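Local coordinates for peptidase M16 C-terminal domain-containing protein (Enterococcus faecalis, PDB 3D3Y) that is of unknown function but belongs to the M16 metallopeptidase superfamily and may bind a metal ion, although it is probably not an active peptidase, at residues R26-F31 with D202-G207; E38-R43 with N84-N89; I116-N121 with K219-T224. All coordinates share one frame; numbering follows the deposited sequence. Where two conformers were deposited one is given.

Contact 1. Residues R26-F31 with D202-G207; sequences RLLVRF and DIFVLG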
loop_
_atom_site.group_PDB
_atom_site.type_symbol
_atom_site.label_atom_id
_atom_site.label_comp_id
_atom_site.label_asym_id
_atom_site.label_seq_id
_atom_site.Cartn_x
_atom_site.Cartn_y
_atom_site.Cartn_z
ATOM N N ARG A 26 20.137 -0.522 3.059
ATOM C CA ARG A 26 18.945 -0.468 2.242
ATOM C C ARG A 26 18.888 0.921 1.661
ATOM O O ARG A 26 19.194 1.909 2.357
ATOM C CB ARG A 26 17.712 -0.670 3.098
ATOM C CG ARG A 26 17.781 -1.854 3.985
ATOM C CD ARG A 26 16.974 -2.964 3.411
ATOM N NE ARG A 26 17.161 -4.191 4.178
ATOM C CZ ARG A 26 16.831 -5.392 3.715
ATOM N NH1 ARG A 26 16.283 -5.489 2.495
ATOM N NH2 ARG A 26 17.053 -6.477 4.458
ATOM N N LEU A 27 18.475 0.985 0.400
ATOM C CA LEU A 27 18.236 2.233 -0.294
ATOM C C LEU A 27 16.829 2.229 -0.856
ATOM O O LEU A 27 16.341 1.196 -1.368
ATOM C CB LEU A 27 19.216 2.416 -1.458
ATOM C CG LEU A 27 20.719 2.518 -1.177
ATOM C CD1 LEU A 27 21.318 1.126 -1.136
ATOM C CD2 LEU A 27 21.356 3.327 -2.282
ATOM N N LEU A 28 16.179 3.388 -0.760
ATOM C CA LEU A 28 14.828 3.575 -1.291
ATOM C C LEU A 28 14.782 4.911 -1.969
ATOM O O LEU A 28 15.118 5.936 -1.352
ATOM C CB LEU A 28 13.789 3.489 -0.176
ATOM C CG LEU A 28 12.346 3.920 -0.501
ATOM C CD1 LEU A 28 11.647 2.951 -1.512
ATOM C CD2 LEU A 28 11.592 4.035 0.827
ATOM N N VAL A 29 14.406 4.904 -3.247
ATOM C CA VAL A 29 14.071 6.136 -3.937
ATOM C C VAL A 29 12.555 6.137 -4.166
ATOM O O VAL A 29 12.019 5.248 -4.880
ATOM C CB VAL A 29 14.803 6.263 -5.261
ATOM C CG1 VAL A 29 14.566 7.664 -5.869
ATOM C CG2 VAL A 29 16.310 5.994 -5.064
ATOM N N ARG A 30 11.867 7.093 -3.534
ATOM C CA ARG A 30 10.407 7.113 -3.612
ATOM C C ARG A 30 9.893 8.365 -4.333
ATOM O O ARG A 30 10.126 9.510 -3.879
ATOM C CB ARG A 30 9.765 6.906 -2.231
ATOM C CG ARG A 30 8.219 6.951 -2.256
ATOM C CD ARG A 30 7.564 6.321 -1.001
ATOM N NE ARG A 30 7.726 4.869 -0.954
ATOM C CZ ARG A 30 7.697 4.139 0.164
ATOM N NH1 ARG A 30 7.513 4.714 1.362
ATOM N NH2 ARG A 30 7.837 2.816 0.079
ATOM N N PHE A 31 9.278 8.146 -5.495
ATOM C CA PHE A 31 8.614 9.228 -6.245
ATOM C C PHE A 31 7.152 9.332 -5.800
ATOM O O PHE A 31 6.421 8.352 -5.775
ATOM C CB PHE A 31 8.655 8.985 -7.754
ATOM C CG PHE A 31 10.046 8.953 -8.344
ATOM C CD1 PHE A 31 10.487 10.000 -9.165
ATOM C CD2 PHE A 31 10.901 7.880 -8.090
ATOM C CE1 PHE A 31 11.766 9.987 -9.715
ATOM C CE2 PHE A 31 12.163 7.841 -8.654
ATOM C CZ PHE A 31 12.590 8.919 -9.474
ATOM N N ASP A 202 12.021 11.396 -2.537
ATOM C CA ASP A 202 12.722 11.251 -1.260
ATOM C C ASP A 202 13.562 9.981 -1.309
ATOM O O ASP A 202 13.120 8.931 -1.784
ATOM C CB ASP A 202 11.742 11.270 -0.068
ATOM C CG ASP A 202 11.195 12.652 0.193
ATOM O OD1 ASP A 202 11.844 13.432 0.921
ATOM O OD2 ASP A 202 10.124 12.982 -0.366
ATOM N N ILE A 203 14.803 10.109 -0.861
ATOM C CA ILE A 203 15.775 9.028 -0.954
ATOM C C ILE A 203 16.177 8.718 0.456
ATOM O O ILE A 203 16.510 9.641 1.245
ATOM C CB ILE A 203 17.010 9.455 -1.771
ATOM C CG1 ILE A 203 16.573 9.823 -3.189
ATOM C CG2 ILE A 203 18.053 8.327 -1.782
ATOM C CD1 ILE A 203 17.686 10.409 -4.058
ATOM N N PHE A 204 16.087 7.438 0.791
ATOM C CA PHE A 204 16.427 6.956 2.124
ATOM C C PHE A 204 17.577 5.961 2.073
ATOM O O PHE A 204 17.642 5.093 1.178
ATOM C CB PHE A 204 15.210 6.290 2.766
ATOM C CG PHE A 204 14.137 7.255 3.142
ATOM C CD1 PHE A 204 13.978 7.653 4.460
ATOM C CD2 PHE A 204 13.276 7.780 2.168
ATOM C CE1 PHE A 204 12.993 8.564 4.808
ATOM C CE2 PHE A 204 12.286 8.686 2.522
ATOM C CZ PHE A 204 12.142 9.070 3.828
ATOM N N VAL A 205 18.477 6.092 3.042
ATOM C CA VAL A 205 19.572 5.167 3.206
ATOM C C VAL A 205 19.593 4.762 4.664
ATOM O O VAL A 205 19.772 5.608 5.549
ATOM C CB VAL A 205 20.945 5.801 2.807
ATOM C CG1 VAL A 205 22.050 4.763 2.962
ATOM C CG2 VAL A 205 20.877 6.303 1.378
ATOM N N LEU A 206 19.391 3.468 4.906
ATOM C CA LEU A 206 19.369 2.906 6.246
ATOM C C LEU A 206 20.486 1.878 6.362
ATOM O O LEU A 206 20.488 0.843 5.642
ATOM C CB LEU A 206 18.005 2.258 6.542
ATOM C CG LEU A 206 17.935 1.354 7.786
ATOM C CD1 LEU A 206 17.740 2.206 9.001
ATOM C CD2 LEU A 206 16.812 0.372 7.675
ATOM N N GLY A 207 21.427 2.140 7.264
ATOM C CA GLY A 207 22.543 1.206 7.468
ATOM C C GLY A 207 23.693 1.889 8.189
ATOM O O GLY A 207 23.551 3.052 8.633
HETATM O O HOH W 1 8.637 10.906 -1.832
#
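Leu28 and Phe204 form a hydrogen-bonded antiparallel pair, with Phe204 N 2.8 Å from Leu28 O and Leu28 N bonding back to Phe204 O. Their side chains rise on one face of the sheet, Leu28 CB 4.3 Å from Phe204 CB. The first torsions differ, Leu28 CG standing anti to its backbone N (chi1 169°) and Phe204 CG lying beside its own N, yet Leu28 CD2 still reaches the Phe204 ring obliquely and also lies 3.9 Å above the centre of the Arg30 guanidinium plane. On the other face Val29 and Ile203 stand side by side and point the same way, Val29 CG1 touching Ile203 CG1 at 4.0 Å, while Ile203 CG2 leans over Leu28 O. Six backbone hydrogen bonds knit the pair into the middle of the six-stranded mixed sheet, where strand 200-207 runs antiparallel to 24-34 on one side and parallel to 12-18 on the other. CA-H...O contacts fill in between them, such as Ile203 CA to Leu28 O at 3.2 Å. At one end Arg30 N bonds to Asp202 O, and a water bridges Arg30 O and Asp202 OD2, 2.9 Å from each. Both charged groups find their main partners beyond the two strands: Asp202 OD1 accepts from His15 and OD2 pairs with Lys230, while the Arg30 chain, bent at chi3 (-70°), offers NE to Asn89 and NH2 to Glu373. At the far end Arg26 CG brushes Leu206 CD2 at 4.4 Å before its chain turns away, packing on Ala368 and Leu372 of helix 368-380.

Contact 2. Residues E38-R43 with N84-N89; sequences ETITKR and NQHWFN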
loop_
_atom_site.group_PDB
_atom_site.type_symbol
_atom_site.label_atom_id
_atom_site.label_comp_id
_atom_site.label_asym_id
_atom_site.label_seq_id
_atom_site.Cartn_x
_atom_site.Cartn_y
_atom_site.Cartn_z
ATOM N N GLU A 38 -5.335 9.160 -14.453
ATOM C CA GLU A 38 -4.582 9.363 -15.709
ATOM C C GLU A 38 -3.168 8.753 -15.691
ATOM O O GLU A 38 -2.597 8.531 -16.750
ATOM C CB GLU A 38 -4.549 10.851 -16.126
ATOM C CG GLU A 38 -5.968 11.431 -16.367
ATOM C CD GLU A 38 -6.011 12.946 -16.646
ATOM O OE1 GLU A 38 -4.941 13.632 -16.632
ATOM O OE2 GLU A 38 -7.144 13.463 -16.870
ATOM N N THR A 39 -2.600 8.516 -14.497
ATOM C CA THR A 39 -1.206 8.058 -14.394
ATOM C C THR A 39 -0.981 6.787 -13.565
ATOM O O THR A 39 0.130 6.312 -13.497
ATOM C CB THR A 39 -0.268 9.120 -13.804
ATOM O OG1 THR A 39 -0.624 9.364 -12.437
ATOM C CG2 THR A 39 -0.309 10.450 -14.649
ATOM N N ILE A 40 -2.016 6.235 -12.940
ATOM C CA ILE A 40 -1.824 5.030 -12.092
ATOM C C ILE A 40 -1.279 3.844 -12.882
ATOM O O ILE A 40 -0.303 3.211 -12.483
ATOM C CB ILE A 40 -3.125 4.644 -11.350
ATOM C CG1 ILE A 40 -3.407 5.650 -10.225
ATOM C CG2 ILE A 40 -3.053 3.221 -10.738
ATOM C CD1 ILE A 40 -4.895 5.639 -9.721
ATOM N N THR A 41 -1.941 3.518 -13.983
ATOM C CA THR A 41 -1.526 2.399 -14.809
ATOM C C THR A 41 -0.185 2.695 -15.491
ATOM O O THR A 41 0.654 1.793 -15.657
ATOM C CB THR A 41 -2.599 2.072 -15.913
ATOM O OG1 THR A 41 -3.834 1.722 -15.289
ATOM C CG2 THR A 41 -2.116 0.899 -16.793
ATOM N N LYS A 42 0.024 3.953 -15.867
ATOM C CA LYS A 42 1.313 4.371 -16.440
ATOM C C LYS A 42 2.443 4.135 -15.437
ATOM O O LYS A 42 3.473 3.548 -15.780
ATOM C CB LYS A 42 1.265 5.850 -16.835
ATOM C CG LYS A 42 0.500 6.103 -18.149
ATOM C CD LYS A 42 0.421 7.577 -18.426
ATOM C CE LYS A 42 -0.325 7.862 -19.745
ATOM N NZ LYS A 42 -1.777 7.743 -19.428
ATOM N N ARG A 43 2.251 4.582 -14.200
ATOM C CA ARG A 43 3.253 4.347 -13.151
ATOM C C ARG A 43 3.488 2.860 -12.936
ATOM O O ARG A 43 4.632 2.408 -12.804
ATOM C CB ARG A 43 2.829 5.030 -11.846
ATOM C CG ARG A 43 2.913 6.539 -11.966
ATOM C CD ARG A 43 2.217 7.292 -10.834
ATOM N NE ARG A 43 2.925 7.279 -9.532
ATOM C CZ ARG A 43 3.962 8.053 -9.214
ATOM N NH1 ARG A 43 4.518 8.851 -10.128
ATOM N NH2 ARG A 43 4.488 7.996 -7.982
ATOM N N ASN A 84 -4.439 9.677 -0.566
ATOM C CA ASN A 84 -4.532 10.347 -1.847
ATOM C C ASN A 84 -3.220 10.409 -2.654
ATOM O O ASN A 84 -3.114 11.181 -3.607
ATOM C CB ASN A 84 -5.083 11.755 -1.664
ATOM C CG ASN A 84 -5.897 12.195 -2.850
ATOM O OD1 ASN A 84 -6.773 11.438 -3.334
ATOM N ND2 ASN A 84 -5.621 13.389 -3.350
ATOM N N GLN A 85 -2.235 9.589 -2.279
ATOM C CA GLN A 85 -0.907 9.567 -2.946
ATOM C C GLN A 85 -0.684 8.237 -3.646
ATOM O O GLN A 85 -1.260 7.208 -3.272
ATOM C CB GLN A 85 0.210 9.798 -1.919
ATOM C CG GLN A 85 0.230 11.204 -1.354
ATOM C CD GLN A 85 1.191 11.373 -0.191
ATOM O OE1 GLN A 85 1.958 10.469 0.143
ATOM N NE2 GLN A 85 1.152 12.555 0.438
ATOM N N HIS A 86 0.129 8.266 -4.693
ATOM C CA HIS A 86 0.535 7.043 -5.362
ATOM C C HIS A 86 2.071 7.104 -5.371
ATOM O O HIS A 86 2.681 8.156 -5.704
ATOM C CB HIS A 86 -0.066 6.954 -6.791
ATOM C CG HIS A 86 0.089 5.603 -7.427
ATOM N ND1 HIS A 86 1.172 5.266 -8.209
ATOM C CD2 HIS A 86 -0.690 4.496 -7.367
ATOM C CE1 HIS A 86 1.051 4.009 -8.613
ATOM N NE2 HIS A 86 -0.074 3.518 -8.113
ATOM N N TRP A 87 2.685 6.008 -4.936
ATOM C CA TRP A 87 4.117 5.964 -4.693
ATOM C C TRP A 87 4.773 5.029 -5.723
ATOM O O TRP A 87 4.285 3.938 -5.971
ATOM C CB TRP A 87 4.381 5.402 -3.273
ATOM C CG TRP A 87 3.818 6.191 -2.074
ATOM C CD1 TRP A 87 3.279 7.463 -2.069
ATOM C CD2 TRP A 87 3.846 5.762 -0.712
ATOM N NE1 TRP A 87 2.928 7.824 -0.760
ATOM C CE2 TRP A 87 3.275 6.795 0.080
ATOM C CE3 TRP A 87 4.308 4.586 -0.073
ATOM C CZ2 TRP A 87 3.150 6.690 1.476
ATOM C CZ3 TRP A 87 4.174 4.479 1.335
ATOM C CH2 TRP A 87 3.593 5.528 2.085
ATOM N N PHE A 88 5.917 5.446 -6.268
ATOM C CA PHE A 88 6.710 4.652 -7.215
ATOM C C PHE A 88 8.034 4.439 -6.490
ATOM O O PHE A 88 8.720 5.400 -6.146
ATOM C CB PHE A 88 6.874 5.432 -8.502
ATOM C CG PHE A 88 7.682 4.749 -9.576
ATOM C CD1 PHE A 88 7.038 4.203 -10.692
ATOM C CD2 PHE A 88 9.092 4.727 -9.525
ATOM C CE1 PHE A 88 7.779 3.638 -11.734
ATOM C CE2 PHE A 88 9.856 4.142 -10.556
ATOM C CZ PHE A 88 9.187 3.580 -11.669
ATOM N N ASN A 89 8.361 3.175 -6.232
ATOM C CA ASN A 89 9.364 2.819 -5.219
ATOM C C ASN A 89 10.512 2.005 -5.789
ATOM O O ASN A 89 10.306 0.871 -6.218
ATOM C CB ASN A 89 8.688 1.941 -4.152
ATOM C CG ASN A 89 7.395 2.538 -3.615
ATOM O OD1 ASN A 89 7.389 3.665 -3.147
ATOM N ND2 ASN A 89 6.299 1.769 -3.667
#
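Arg43 NE donates to His86 ND1 over 3.0 Å, with an N-H...N angle of 149°. ND1 lies in the guanidinium plane, but NE is tilted 16° out of the imidazole plane, and the two flat groups are steeply inclined to each other. The side chains slide past one another in opposite directions, so that Arg43 CD also comes to 3.5 Å from His86 ND1 and Arg43 CB to 3.8 Å from His86 CE1. A bend at chi3 (74°) turns NE toward the ring. Beyond it, Arg43 NH2 lies 2.9 Å from His86 O, and Phe88 CB sits over one face of the guanidinium, 3.5 Å from NH2. The Phe88 ring presents its edge to Arg43 O, CE1 being 3.5 Å from that oxygen. Over one face of the imidazole lies Ile40 CG1, 4.1 Å from His86 CD2.

The next shell fixes both polar groups. Arg43 NH1 forms a salt bridge with Asp199 and a hydrogen bond with Tyr191 OH, and His86 NE2 bonds to Ser173 O; with ND1 accepting, this is consistent with a proton on NE2. The buried positive charge is thus probably balanced by Asp199. Within the helix, Arg43 N bonds to Thr39 O at 2.8 Å, setting the first turn. Helix 40-52 contains no histidine, and the HxxEH zinc motif of active M16 peptidases is absent from the sequence, consistent with a member that lacks the peptidase zinc site. This helix start packs against strand 85-95, with Arg43 also touching Thr33 of strand 24-34, while Met195 of helix 185-198 meets both Arg43 and Phe88 and strand 74-82 flanks the other edge of strand 85-95.

Contact 3. Residues I116-N121 with K219-T224; sequences IIFAPN and KQLPFT. With EDO (1,2-ethanediol), chain I.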
loop_
_atom_site.group_PDB
_atom_site.type_symbol
_atom_site.label_atom_id
_atom_site.label_comp_id
_atom_site.label_asym_id
_atom_site.label_seq_id
_atom_site.Cartn_x
_atom_site.Cartn_y
_atom_site.Cartn_z
ATOM N N ILE A 116 19.681 3.310 -13.791
ATOM C CA ILE A 116 18.250 2.953 -13.788
ATOM C C ILE A 116 17.310 4.166 -13.971
ATOM O O ILE A 116 16.378 4.137 -14.776
ATOM C CB ILE A 116 17.881 2.183 -12.511
ATOM C CG1 ILE A 116 18.622 0.824 -12.482
ATOM C CG2 ILE A 116 16.323 2.042 -12.387
ATOM C CD1 ILE A 116 18.412 -0.056 -13.748
ATOM N N ILE A 117 17.583 5.230 -13.220
ATOM C CA ILE A 117 16.671 6.380 -13.179
ATOM C C ILE A 117 16.804 7.336 -14.359
ATOM O O ILE A 117 15.789 7.780 -14.927
ATOM C CB ILE A 117 16.810 7.131 -11.845
ATOM C CG1 ILE A 117 16.392 6.194 -10.695
ATOM C CG2 ILE A 117 15.996 8.422 -11.860
ATOM C CD1 ILE A 117 16.675 6.802 -9.313
ATOM N N PHE A 118 18.045 7.617 -14.747
ATOM C CA PHE A 118 18.330 8.607 -15.775
ATOM C C PHE A 118 18.722 8.041 -17.137
ATOM O O PHE A 118 18.834 8.784 -18.110
ATOM C CB PHE A 118 19.406 9.554 -15.244
ATOM C CG PHE A 118 18.969 10.317 -14.024
ATOM C CD1 PHE A 118 18.257 11.503 -14.158
ATOM C CD2 PHE A 118 19.253 9.840 -12.742
ATOM C CE1 PHE A 118 17.836 12.209 -13.033
ATOM C CE2 PHE A 118 18.833 10.538 -11.609
ATOM C CZ PHE A 118 18.108 11.728 -11.768
ATOM N N ALA A 119 18.951 6.734 -17.213
ATOM C CA ALA A 119 19.285 6.127 -18.501
ATOM C C ALA A 119 18.403 4.917 -18.747
ATOM O O ALA A 119 18.903 3.812 -18.914
ATOM C CB ALA A 119 20.805 5.761 -18.603
ATOM N N PRO A 120 17.073 5.130 -18.777
ATOM C CA PRO A 120 16.186 4.009 -19.061
ATOM C C PRO A 120 16.324 3.605 -20.523
ATOM O O PRO A 120 16.963 4.321 -21.311
ATOM C CB PRO A 120 14.808 4.606 -18.805
ATOM C CG PRO A 120 14.970 6.046 -19.141
ATOM C CD PRO A 120 16.292 6.371 -18.535
ATOM N N ASN A 121 15.714 2.486 -20.878
ATOM C CA ASN A 121 15.868 1.907 -22.198
ATOM C C ASN A 121 14.900 2.573 -23.189
ATOM O O ASN A 121 13.948 1.956 -23.672
ATOM C CB ASN A 121 15.658 0.390 -22.119
ATOM C CG ASN A 121 16.157 -0.335 -23.365
ATOM O OD1 ASN A 121 16.760 0.275 -24.255
ATOM N ND2 ASN A 121 15.901 -1.657 -23.432
ATOM N N LYS A 219 24.434 13.788 -4.895
ATOM C CA LYS A 219 24.434 15.026 -5.652
ATOM C C LYS A 219 24.719 14.773 -7.135
ATOM O O LYS A 219 24.406 15.626 -7.955
ATOM C CB LYS A 219 25.410 16.052 -5.050
ATOM C CG LYS A 219 24.961 16.638 -3.682
ATOM C CD LYS A 219 24.077 17.881 -3.797
ATOM C CE LYS A 219 24.833 19.036 -4.424
ATOM N NZ LYS A 219 24.337 20.398 -3.987
ATOM N N GLN A 220 25.284 13.607 -7.472
ATOM C CA GLN A 220 25.579 13.191 -8.856
ATOM C C GLN A 220 24.320 12.863 -9.648
ATOM O O GLN A 220 24.368 12.692 -10.861
ATOM C CB GLN A 220 26.472 11.935 -8.885
ATOM C CG GLN A 220 27.905 12.105 -8.343
ATOM C CD GLN A 220 28.600 10.781 -7.996
ATOM O OE1 GLN A 220 27.980 9.703 -7.958
ATOM N NE2 GLN A 220 29.900 10.866 -7.716
ATOM N N LEU A 221 23.195 12.697 -8.961
ATOM C CA LEU A 221 21.942 12.365 -9.674
ATOM C C LEU A 221 21.314 13.652 -10.220
ATOM O O LEU A 221 20.912 14.530 -9.449
ATOM C CB LEU A 221 20.987 11.584 -8.757
ATOM C CG LEU A 221 21.195 10.058 -8.696
ATOM C CD1 LEU A 221 22.644 9.646 -8.486
ATOM C CD2 LEU A 221 20.266 9.407 -7.637
ATOM N N PRO A 222 21.264 13.801 -11.566
ATOM C CA PRO A 222 20.946 15.151 -12.050
ATOM C C PRO A 222 19.451 15.524 -12.038
ATOM O O PRO A 222 18.903 15.862 -13.089
ATOM C CB PRO A 222 21.511 15.145 -13.492
ATOM C CG PRO A 222 21.381 13.691 -13.931
ATOM C CD PRO A 222 21.513 12.845 -12.672
ATOM N N PHE A 223 18.826 15.505 -10.855
ATOM C CA PHE A 223 17.421 15.930 -10.690
ATOM C C PHE A 223 17.316 17.408 -10.887
ATOM O O PHE A 223 18.133 18.172 -10.372
ATOM C CB PHE A 223 16.884 15.615 -9.287
ATOM C CG PHE A 223 16.648 14.138 -9.037
ATOM C CD1 PHE A 223 15.571 13.488 -9.613
ATOM C CD2 PHE A 223 17.513 13.424 -8.239
ATOM C CE1 PHE A 223 15.361 12.119 -9.387
ATOM C CE2 PHE A 223 17.337 12.085 -8.014
ATOM C CZ PHE A 223 16.249 11.418 -8.572
ATOM N N THR A 224 16.313 17.831 -11.626
ATOM C CA THR A 224 16.028 19.273 -11.690
ATOM C C THR A 224 15.090 19.639 -10.530
ATOM O O THR A 224 14.407 18.752 -9.993
ATOM C CB THR A 224 15.365 19.614 -13.018
ATOM O OG1 THR A 224 14.259 18.717 -13.221
ATOM C CG2 THR A 224 16.374 19.428 -14.164
HETATM C C1 EDO I . 14.283 15.950 -13.574
HETATM O O1 EDO I . 15.147 15.081 -12.862
HETATM C C2 EDO I . 14.440 15.698 -15.061
HETATM O O2 EDO I . 13.689 16.718 -15.713
#
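The Phe118 ring is covered on both faces. Ile117 CG2 lies over one, toward the rim, and Pro222 CD sits over the centre of the opposite one in a CH-pi contact, 3.5 Å from the centroid and only 3° off the ring normal. The edge of Phe118 drives into the face of Phe223: CZ stands over the centre of that ring, in an edge-to-face stack with centroids 4.9 Å apart and planes at 69°. Leu221 CB adds an oblique contact to Phe118 CE2 at 3.7 Å. Pro222 centres an inverse gamma turn, closed by Phe223 N to Leu221 O at 2.7 Å, which brings three consecutive side chains round one aromatic ring. An ethanediol, probably from the crystallisation liquor, places O1 at the Phe118 edge and takes a weak bond from Thr224 N. Leu196 of helix 185-198 touches Ile117, Phe118 and Phe223, joining the C-terminal end of helix 105-118 to the loop after helix 211-219. The protein atoms that meet across the two segments are almost wholly carbon, so the fit rests on ring packing and shape rather than on directional polar bonds.

In the fold
From the N terminus, strand 24-34 opens contact 1, which closes only at strand 200-207, 170 intervening residues later. Contact 2 is contained in that span: helix 40-52 follows directly on strand 24-34 and meets strand 85-95, the sheet neighbour of that strand. After contact 2 has closed, helix 105-118 opens contact 3, which ends beyond strand 200-207 at 219-224, so contacts 1 and 3 cross. Contacts 1 and 2 meet through Phe31 N and Phe88 O. Contacts 1 and 2 bind the sheet strands to one another and to helix 40-52, and contact 3 joins helix 105-118 to the loop after helix 211-219, with Phe31, packed on Ile117 and Phe223, linking it to the sheet.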